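Local structure of O-methyltransferase, SAM-dependent (Legionella pneumophila subsp. pneumophila, 3R3H) at residues Asp182-Gly185 with Gln186-Glu189; Lys146-Tyr149 with Leu150-Glu154; Met37-Ala40 with Asn41-Val44. The protein probably transfers a methyl group from S-adenosylmethionine to a hydroxyl oxygen of an acceptor that is not yet known. All blocks are in the same frame, centred on the assembly; numbering follows the deposited sequence.

Contact 1 of 3, residues Asp182-Gly185 with Gln186-Glu189; sequences DTSG and QTRE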
loop_
_atom_site.group_PDB
_atom_site.type_symbol
_atom_site.label_atom_id
_atom_site.label_comp_id
_atom_site.label_asym_id
_atom_site.label_seq_id
_atom_site.Cartn_x
_atom_site.Cartn_y
_atom_site.Cartn_z
ATOM N N ASP A 182 28.205 -7.454 -6.090
ATOM C CA ASP A 182 27.343 -8.046 -7.122
ATOM C C ASP A 182 27.580 -7.369 -8.477
ATOM O O ASP A 182 27.333 -6.168 -8.624
ATOM C CB ASP A 182 25.873 -7.889 -6.751
ATOM C CG ASP A 182 24.969 -8.753 -7.602
ATOM O OD1 ASP A 182 25.245 -8.907 -8.814
ATOM O OD2 ASP A 182 23.974 -9.277 -7.058
ATOM N N THR A 183 28.031 -8.151 -9.463
ATOM C CA THR A 183 28.348 -7.638 -10.802
ATOM C C THR A 183 27.360 -7.930 -11.943
ATOM O O THR A 183 27.582 -7.493 -13.080
ATOM C CB THR A 183 29.775 -8.118 -11.257
ATOM O OG1 THR A 183 29.935 -9.521 -10.987
ATOM C CG2 THR A 183 30.868 -7.330 -10.536
ATOM N N SER A 184 26.280 -8.655 -11.648
ATOM C CA SER A 184 25.275 -8.991 -12.663
ATOM C C SER A 184 24.505 -7.758 -13.125
ATOM O O SER A 184 24.198 -6.866 -12.328
ATOM C CB SER A 184 24.296 -10.031 -12.120
ATOM O OG SER A 184 23.653 -9.557 -10.951
ATOM N N GLY A 185 24.194 -7.721 -14.418
ATOM C CA GLY A 185 23.492 -6.587 -14.985
ATOM C C GLY A 185 22.062 -6.398 -14.520
ATOM O O GLY A 185 21.445 -5.385 -14.852
ATOM N N GLN A 186 21.526 -7.359 -13.770
ATOM C CA GLN A 186 20.153 -7.265 -13.276
ATOM C C GLN A 186 20.077 -6.383 -12.053
ATOM O O GLN A 186 19.185 -5.540 -11.938
ATOM C CB GLN A 186 19.612 -8.643 -12.933
ATOM C CG GLN A 186 19.537 -9.533 -14.123
ATOM C CD GLN A 186 19.990 -10.927 -13.793
ATOM O OE1 GLN A 186 19.332 -11.633 -13.025
ATOM N NE2 GLN A 186 21.137 -11.336 -14.354
ATOM N N THR A 187 21.008 -6.587 -11.129
ATOM C CA THR A 187 21.046 -5.772 -9.924
ATOM C C THR A 187 21.685 -4.428 -10.287
ATOM O O THR A 187 21.632 -3.474 -9.527
ATOM C CB THR A 187 21.835 -6.482 -8.791
ATOM O OG1 THR A 187 22.967 -5.693 -8.419
ATOM C CG2 THR A 187 22.296 -7.862 -9.242
ATOM N N ARG A 188 22.277 -4.368 -11.472
ATOM C CA ARG A 188 22.911 -3.156 -11.956
ATOM C C ARG A 188 21.832 -2.230 -12.502
ATOM O O ARG A 188 21.932 -1.011 -12.406
ATOM C CB ARG A 188 23.915 -3.505 -13.053
ATOM C CG ARG A 188 24.494 -2.307 -13.752
ATOM C CD ARG A 188 25.113 -2.726 -15.068
ATOM N NE ARG A 188 25.565 -1.578 -15.847
ATOM C CZ ARG A 188 26.610 -0.823 -15.534
ATOM N NH1 ARG A 188 27.322 -1.094 -14.449
ATOM N NH2 ARG A 188 26.948 0.197 -16.317
ATOM N N GLU A 189 20.797 -2.830 -13.082
ATOM C CA GLU A 189 19.674 -2.088 -13.654
ATOM C C GLU A 189 18.694 -1.628 -12.594
ATOM O O GLU A 189 18.106 -0.551 -12.693
ATOM C CB GLU A 189 18.937 -2.957 -14.648
ATOM C CG GLU A 189 19.455 -2.822 -16.041
ATOM C CD GLU A 189 19.142 -1.460 -16.630
ATOM O OE1 GLU A 189 20.105 -0.768 -17.058
ATOM O OE2 GLU A 189 17.940 -1.089 -16.664
#
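An Asx turn at D182 brings the chain into the start of helix 185-198, and its carboxylate lies against the T187 side chain, which approaches from the opposite direction. The turn is closed by S184 N, which donates to D182 OD1 over 3.0 Å. This N-H meets OD1 nearly in line with the C-O bond, and the hydrogen bond is fairly straight, with an angle of 153° at the hydrogen. D182 CG stands opposite the backbone N and beside the carbonyl carbon (chi1 -167°), a setting that carries the carboxylate forward along the chain to the amide two residues on. The S184 hydroxyl is modelled as a second donor to OD1, but its placement is doubtful.

Both carboxylate oxygens of D182 lie close to T187 CG2. In the model the T187 methyl is thus turned toward D182, though its exact place is uncertain; OG1 bonds to the carbonyl of K176, a residue that the D182 side chain also touches. In this class I methyltransferase fold, helix 185-198 follows the long loop after strand 164-169 and leads to the edge strand 203-208, so the Asx turn sits at the change from loop to helix.

Helical bonding starts loosely. R188 N reaches S184 O at 3.3 Å and E189 N reaches G185 O at 3.2 Å, both weak and bent. Beside the second of these, E189 CB and CG both lie 3.5 Å from G185 O. R188 CB rests near S184 O, whereas the rest of its chain, extended from CG to NE, leads off to a guanidinium close to the like charge of K192. Q186 and T187 both pack on W173.

Contact 2 of 3, residues Lys146-Tyr149 with Leu150-Glu154; sequences KTNY and LNYYE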
loop_
_atom_site.group_PDB
_atom_site.type_symbol
_atom_site.label_atom_id
_atom_site.label_comp_id
_atom_site.label_asym_id
_atom_site.label_seq_id
_atom_site.Cartn_x
_atom_site.Cartn_y
_atom_site.Cartn_z
ATOM N N LYS A 146 14.564 -7.574 -15.528
ATOM C CA LYS A 146 15.238 -6.453 -14.872
ATOM C C LYS A 146 16.142 -5.566 -15.722
ATOM O O LYS A 146 16.257 -4.367 -15.449
ATOM C CB LYS A 146 16.033 -6.973 -13.673
ATOM C CG LYS A 146 15.309 -8.060 -12.866
ATOM C CD LYS A 146 13.914 -7.622 -12.433
ATOM C CE LYS A 146 13.038 -8.825 -12.124
ATOM N NZ LYS A 146 11.615 -8.455 -11.879
ATOM N N THR A 147 16.768 -6.136 -16.747
ATOM C CA THR A 147 17.672 -5.363 -17.585
ATOM C C THR A 147 17.006 -4.451 -18.602
ATOM O O THR A 147 17.663 -3.971 -19.522
ATOM C CB THR A 147 18.654 -6.270 -18.328
ATOM O OG1 THR A 147 17.926 -7.160 -19.187
ATOM C CG2 THR A 147 19.483 -7.074 -17.330
ATOM N N ASN A 148 15.707 -4.218 -18.458
ATOM C CA ASN A 148 15.003 -3.314 -19.373
ATOM C C ASN A 148 14.099 -2.455 -18.522
ATOM O O ASN A 148 13.287 -1.679 -19.024
ATOM C CB ASN A 148 14.168 -4.079 -20.405
ATOM C CG ASN A 148 14.997 -4.583 -21.567
ATOM O OD1 ASN A 148 15.188 -5.785 -21.723
ATOM N ND2 ASN A 148 15.502 -3.660 -22.388
ATOM N N TYR A 149 14.267 -2.611 -17.216
ATOM C CA TYR A 149 13.502 -1.876 -16.225
ATOM C C TYR A 149 13.485 -0.362 -16.455
ATOM O O TYR A 149 12.530 0.308 -16.079
ATOM C CB TYR A 149 14.043 -2.223 -14.829
ATOM C CG TYR A 149 13.137 -3.143 -14.025
ATOM C CD1 TYR A 149 12.384 -4.155 -14.641
ATOM C CD2 TYR A 149 13.021 -2.991 -12.641
ATOM C CE1 TYR A 149 11.540 -4.985 -13.889
ATOM C CE2 TYR A 149 12.180 -3.812 -11.879
ATOM C CZ TYR A 149 11.446 -4.802 -12.506
ATOM O OH TYR A 149 10.640 -5.595 -11.730
ATOM N N LEU A 150 14.531 0.175 -17.078
ATOM C CA LEU A 150 14.589 1.608 -17.354
ATOM C C LEU A 150 13.659 1.934 -18.522
ATOM O O LEU A 150 12.953 2.957 -18.535
ATOM C CB LEU A 150 16.019 2.028 -17.697
ATOM C CG LEU A 150 16.653 3.054 -16.742
ATOM C CD1 LEU A 150 15.831 4.352 -16.733
ATOM C CD2 LEU A 150 16.734 2.458 -15.335
ATOM N N ASN A 151 13.662 1.050 -19.507
ATOM C CA ASN A 151 12.818 1.218 -20.671
ATOM C C ASN A 151 11.363 1.058 -20.269
ATOM O O ASN A 151 10.495 1.822 -20.716
ATOM C CB ASN A 151 13.200 0.173 -21.702
ATOM C CG ASN A 151 14.613 0.348 -22.181
ATOM O OD1 ASN A 151 14.915 1.291 -22.911
ATOM N ND2 ASN A 151 15.500 -0.543 -21.753
ATOM N N TYR A 152 11.109 0.069 -19.414
ATOM C CA TYR A 152 9.757 -0.213 -18.956
ATOM C C TYR A 152 9.187 0.958 -18.163
ATOM O O TYR A 152 8.026 1.331 -18.346
ATOM C CB TYR A 152 9.735 -1.510 -18.123
ATOM C CG TYR A 152 10.071 -2.766 -18.912
ATOM C CD1 TYR A 152 9.760 -2.865 -20.278
ATOM C CD2 TYR A 152 10.718 -3.847 -18.300
ATOM C CE1 TYR A 152 10.100 -4.005 -21.012
ATOM C CE2 TYR A 152 11.055 -4.990 -19.020
ATOM C CZ TYR A 152 10.750 -5.058 -20.372
ATOM O OH TYR A 152 11.132 -6.156 -21.093
ATOM N N TYR A 153 10.006 1.545 -17.292
ATOM C CA TYR A 153 9.579 2.679 -16.471
ATOM C C TYR A 153 9.139 3.843 -17.349
ATOM O O TYR A 153 8.067 4.413 -17.165
ATOM C CB TYR A 153 10.722 3.132 -15.558
ATOM C CG TYR A 153 10.396 4.338 -14.702
ATOM C CD1 TYR A 153 9.281 4.344 -13.865
ATOM C CD2 TYR A 153 11.236 5.453 -14.689
ATOM C CE1 TYR A 153 9.012 5.431 -13.023
ATOM C CE2 TYR A 153 10.983 6.543 -13.854
ATOM C CZ TYR A 153 9.871 6.525 -13.020
ATOM O OH TYR A 153 9.634 7.569 -12.159
ATOM N N GLU A 154 9.988 4.188 -18.306
ATOM C CA GLU A 154 9.707 5.281 -19.227
ATOM C C GLU A 154 8.450 5.045 -20.039
ATOM O O GLU A 154 7.608 5.933 -20.162
ATOM C CB GLU A 154 10.897 5.485 -20.163
ATOM C CG GLU A 154 12.125 6.016 -19.451
ATOM C CD GLU A 154 11.872 7.371 -18.806
ATOM O OE1 GLU A 154 11.281 8.252 -19.481
ATOM O OE2 GLU A 154 12.268 7.555 -17.633
#
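The backbone turns into a helix at N148, where N148 O accepts from Y152 N at 2.8 Å and N151 N adds a weak bond to the same oxygen. One residue on, Y149 O accepts from Y153 N at 3.1 Å. N148 holds the N-cap position, yet its side chain makes no capping bond and serves as a packing surface instead.

That surface is met by the ring of Y152. N148 CB sits over the ring face in a CH-pi contact, 3.8 Å from the centroid and 26° from the ring normal. The N148 carbonyl oxygen lies above the same face, nearer the rim. Y152 CG stands beside its own backbone N (chi1 -66°), which sends the ring back along the helix toward N148. There the phenol oxygen finds D145 OD2 as hydrogen-bond partner, while A121 and L122 of helix 121-132 also touch the Y152 side chain.

Y149 takes another direction, its side chain running at about a right angle to that of Y152; the two rings meet through Y149 CD1 and Y152 CD2 at 4.0 Å. K146 returns alongside Y149, with CD above one ring face and NZ donating to Y149 OH at 3.0 Å. This hydroxyl also bonds to the carbonyl of D169, and K146 NZ has further partners in D143, by a salt bridge, and in N170. Two bonds thus hold the phenol end of Y149, whose side chain also touches I142 of strand 137-143 and I190 of helix 185-198. The arrangement is that of a beta-alpha-beta crossover in a Rossmann-like methyltransferase: strand 137-143 ends, a short turn follows, and helix 149-159 starts back toward parallel strand 164-169.

Contact 3 of 3, residues Met37-Ala40 with Asn41-Val44; sequences MELA and NMQV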
loop_
_atom_site.group_PDB
_atom_site.type_symbol
_atom_site.label_atom_id
_atom_site.label_comp_id
_atom_site.label_asym_id
_atom_site.label_seq_id
_atom_site.Cartn_x
_atom_site.Cartn_y
_atom_site.Cartn_z
ATOM N N MET A 37 6.078 -25.999 -9.389
ATOM C CA MET A 37 6.637 -25.311 -10.553
ATOM C C MET A 37 7.653 -24.262 -10.075
ATOM O O MET A 37 7.419 -23.569 -9.086
ATOM C CB MET A 37 5.480 -24.635 -11.303
ATOM C CG MET A 37 5.511 -24.673 -12.829
ATOM S SD MET A 37 3.823 -24.442 -13.509
ATOM C CE MET A 37 4.152 -24.132 -15.266
ATOM N N GLU A 38 8.781 -24.150 -10.770
ATOM C CA GLU A 38 9.817 -23.178 -10.403
ATOM C C GLU A 38 9.366 -21.746 -10.689
ATOM O O GLU A 38 9.930 -20.786 -10.158
ATOM C CB GLU A 38 11.118 -23.488 -11.154
ATOM C CG GLU A 38 11.702 -24.837 -10.770
ATOM C CD GLU A 38 11.862 -24.976 -9.263
ATOM O OE1 GLU A 38 12.733 -24.283 -8.699
ATOM O OE2 GLU A 38 11.109 -25.761 -8.642
ATOM N N LEU A 39 8.334 -21.631 -11.528
ATOM C CA LEU A 39 7.730 -20.356 -11.937
ATOM C C LEU A 39 7.028 -19.674 -10.757
ATOM O O LEU A 39 6.974 -18.446 -10.688
ATOM C CB LEU A 39 6.697 -20.596 -13.054
ATOM C CG LEU A 39 6.751 -19.838 -14.387
ATOM C CD1 LEU A 39 5.466 -20.139 -15.148
ATOM C CD2 LEU A 39 6.900 -18.338 -14.175
ATOM N N ALA A 40 6.488 -20.480 -9.843
ATOM C CA ALA A 40 5.777 -19.983 -8.665
ATOM C C ALA A 40 6.533 -18.907 -7.867
ATOM O O ALA A 40 5.921 -18.089 -7.173
ATOM C CB ALA A 40 5.413 -21.165 -7.756
ATOM N N ASN A 41 7.862 -18.919 -7.972
ATOM C CA ASN A 41 8.721 -17.954 -7.282
ATOM C C ASN A 41 8.625 -16.548 -7.864
ATOM O O ASN A 41 8.591 -15.578 -7.109
ATOM C CB ASN A 41 10.186 -18.406 -7.316
ATOM C CG ASN A 41 10.465 -19.584 -6.394
ATOM O OD1 ASN A 41 10.151 -19.547 -5.200
ATOM N ND2 ASN A 41 11.077 -20.634 -6.946
ATOM N N MET A 42 8.594 -16.436 -9.191
ATOM C CA MET A 42 8.490 -15.124 -9.834
ATOM C C MET A 42 7.069 -14.593 -9.668
ATOM O O MET A 42 6.759 -13.455 -10.038
ATOM C CB MET A 42 8.815 -15.197 -11.334
ATOM C CG MET A 42 9.212 -16.570 -11.867
ATOM S SD MET A 42 10.987 -16.725 -12.187
ATOM C CE MET A 42 11.118 -16.188 -13.884
ATOM N N GLN A 43 6.214 -15.427 -9.091
ATOM C CA GLN A 43 4.816 -15.079 -8.898
ATOM C C GLN A 43 4.544 -14.196 -7.688
ATOM O O GLN A 43 5.079 -14.420 -6.600
ATOM C CB GLN A 43 3.990 -16.359 -8.825
ATOM C CG GLN A 43 3.145 -16.621 -10.063
ATOM C CD GLN A 43 3.774 -16.111 -11.359
ATOM O OE1 GLN A 43 4.915 -16.444 -11.696
ATOM N NE2 GLN A 43 3.014 -15.306 -12.101
ATOM N N VAL A 44 3.708 -13.184 -7.904
ATOM C CA VAL A 44 3.343 -12.246 -6.862
ATOM C C VAL A 44 2.770 -13.079 -5.700
ATOM O O VAL A 44 2.236 -14.170 -5.919
ATOM C CB VAL A 44 2.321 -11.178 -7.434
ATOM C CG1 VAL A 44 0.895 -11.703 -7.392
ATOM C CG2 VAL A 44 2.441 -9.880 -6.682
#
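L39 is the buried part of this turn, and M42 CG is laid against it from the exposed side, the two side chains crossing at about a right angle. The branch that touches is L39 CD2, which lies 3.7 Å from M42 CG. L39 also reaches N94, while M42 bends at chi2 and chi3 and touches T69. The backbone turns beside this pair: M42 N donates to L39 O at 3.0 Å, and Q43 N to A40 O at 3.3 Å. Both are weak bonds from the N-H of one residue to the carbonyl three residues earlier, with roughly helical backbone angles from E38 to M42 but without a regular helix. Q43 CB packs near A40 O, and its side chain touches F70 and T71. That loop follows strand 63-68 and, as in other class I methyltransferases, probably borders the S-adenosylmethionine site.

The solvent side is looser. N41 CG lies beside its own backbone N (chi1 -73°), a setting that folds the amide back over the preceding turn. From there N41 ND2 reaches E38 O at 3.4 Å, a weak and bent bond. E38 OE1 stays 4.4 Å from N41 ND2, and both side chains are exposed. Weak, bent hydrogen bonds and one small apolar pair are consistent with a turn only lightly held by its own bonds.

How the contacts relate
From the N terminus, contact 3 comes first, a turn in the loop between helices 25-32 and 46-59. Contact 2 then joins the end of strand 137-143 to helix 149-159, and contact 1 starts helix 185-198 after the long loop that follows strand 164-169. Each contact is made within one continuous run of residues; the three lie in series, neither nesting nor crossing. Contacts 1 and 2 nevertheless touch: E189 packs on the backbone of K146 and T147, tying the starts of two sheet-flanking helices together. Contact 3 stands apart, its centre about 21 Å from each of the other two centres, and touches neither.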